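Local structure of putative protease (3KD4) at residues Y208-G211 against K212-L215. The protein is of unknown function but may be an exported protease. Numbering follows the deposited sequence.
Sequences YPSG and KAAL
S210 is extended, and the chain turns straight from it into helix 211-222: A214 N donates to S210 O at 2.9 Å, and one residue on L215 N reaches G211 O at 3.1 Å, the first two i to i+4 bonds of the helix. The S210 side chain folds back over the helix start, with OG between the backbone N and the carbonyl carbon (chi1 71°), and from there it accepts the A213 N-H at 2.9 Å in a fairly straight bond, 161° at the hydrogen. This is a serine N-cap, set where the chain leaves strand 202-206 and its following loop for the helix. P209, just before the cap, turns a face of its ring to the A213 methyl, CD nearest CB at 3.7 Å, while its carbonyl O hydrogen-bonds a glycerol, probably from the crystallisation liquor. Y208 turns its ring back along the first helical turn. CG stands anti to the carbonyl carbon (chi1 -73°), which lays one face of the Y208 ring against A214 CB, a CH-pi contact 3.6 Å from the centroid and displaced toward the CD2 side. The phenol reaches further along the helix: OH meets a water at 2.7 Å, and that water donates to A214 O. Replacing the tyrosine with an alanine here would probably leave the A214 methyl without its aromatic cover and the water without its phenol partner. P126, A127 and L322 also touch the Y208 side chain, while L215 packs on A309 and Y311 of strand 305-312.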
loop_
_atom_site.group_PDB
_atom_site.type_symbol
_atom_site.label_atom_id
_atom_site.label_comp_id
_atom_site.label_asym_id
_atom_site.label_seq_id
_atom_site.Cartn_x
_atom_site.Cartn_y
_atom_site.Cartn_z
ATOM N N TYR A 208 3.402 22.718 -7.636
ATOM C CA TYR A 208 4.842 22.905 -7.555
ATOM C C TYR A 208 5.377 23.199 -8.992
ATOM O O TYR A 208 4.755 22.843 -9.967
ATOM C CB TYR A 208 5.523 21.644 -7.049
ATOM C CG TYR A 208 5.341 21.330 -5.572
ATOM C CD1 TYR A 208 6.072 21.986 -4.615
ATOM C CD2 TYR A 208 4.465 20.320 -5.157
ATOM C CE1 TYR A 208 5.943 21.656 -3.262
ATOM C CE2 TYR A 208 4.337 20.007 -3.860
ATOM C CZ TYR A 208 5.101 20.654 -2.920
ATOM O OH TYR A 208 4.948 20.324 -1.629
ATOM N N PRO A 209 6.556 23.812 -9.113
ATOM C CA PRO A 209 7.095 24.132 -10.422
ATOM C C PRO A 209 7.381 22.886 -11.258
ATOM O O PRO A 209 7.341 22.945 -12.500
ATOM C CB PRO A 209 8.401 24.844 -10.095
ATOM C CG PRO A 209 8.196 25.385 -8.678
ATOM C CD PRO A 209 7.351 24.369 -8.017
ATOM N N SER A 210 7.695 21.799 -10.568
ATOM C CA SER A 210 7.984 20.505 -11.177
ATOM C C SER A 210 7.982 19.435 -10.097
ATOM O O SER A 210 8.094 19.730 -8.903
ATOM C CB SER A 210 9.367 20.546 -11.836
ATOM O OG SER A 210 10.415 20.579 -10.873
ATOM N N GLY A 211 7.935 18.180 -10.519
ATOM C CA GLY A 211 8.058 17.031 -9.590
ATOM C C GLY A 211 9.356 17.084 -8.821
ATOM O O GLY A 211 9.407 16.854 -7.630
ATOM N N LYS A 212 10.421 17.422 -9.525
ATOM C CA LYS A 212 11.732 17.570 -8.909
ATOM C C LYS A 212 11.728 18.659 -7.834
ATOM O O LYS A 212 12.334 18.479 -6.767
ATOM C CB LYS A 212 12.758 17.882 -10.011
ATOM C CG LYS A 212 14.131 18.270 -9.587
ATOM C CD LYS A 212 15.125 18.355 -10.785
ATOM C CE LYS A 212 15.600 16.963 -11.230
ATOM N NZ LYS A 212 16.512 17.002 -12.444
ATOM N N ALA A 213 11.112 19.803 -8.135
ATOM C CA ALA A 213 10.987 20.902 -7.175
ATOM C C ALA A 213 10.164 20.490 -5.935
ATOM O O ALA A 213 10.502 20.868 -4.821
ATOM C CB ALA A 213 10.379 22.180 -7.823
ATOM N N ALA A 214 9.115 19.710 -6.136
ATOM C CA ALA A 214 8.340 19.156 -5.035
ATOM C C ALA A 214 9.249 18.348 -4.089
ATOM O O ALA A 214 9.249 18.536 -2.857
ATOM C CB ALA A 214 7.179 18.320 -5.557
ATOM N N LEU A 215 10.041 17.454 -4.666
ATOM C CA LEU A 215 10.986 16.628 -3.892
ATOM C C LEU A 215 12.074 17.467 -3.211
ATOM O O LEU A 215 12.416 17.222 -2.049
ATOM C CB LEU A 215 11.597 15.545 -4.801
ATOM C CG LEU A 215 10.596 14.509 -5.346
ATOM C CD1 LEU A 215 11.221 13.572 -6.405
ATOM C CD2 LEU A 215 9.942 13.705 -4.196
HETATM O O HOH W 1 7.454 19.809 -0.648
#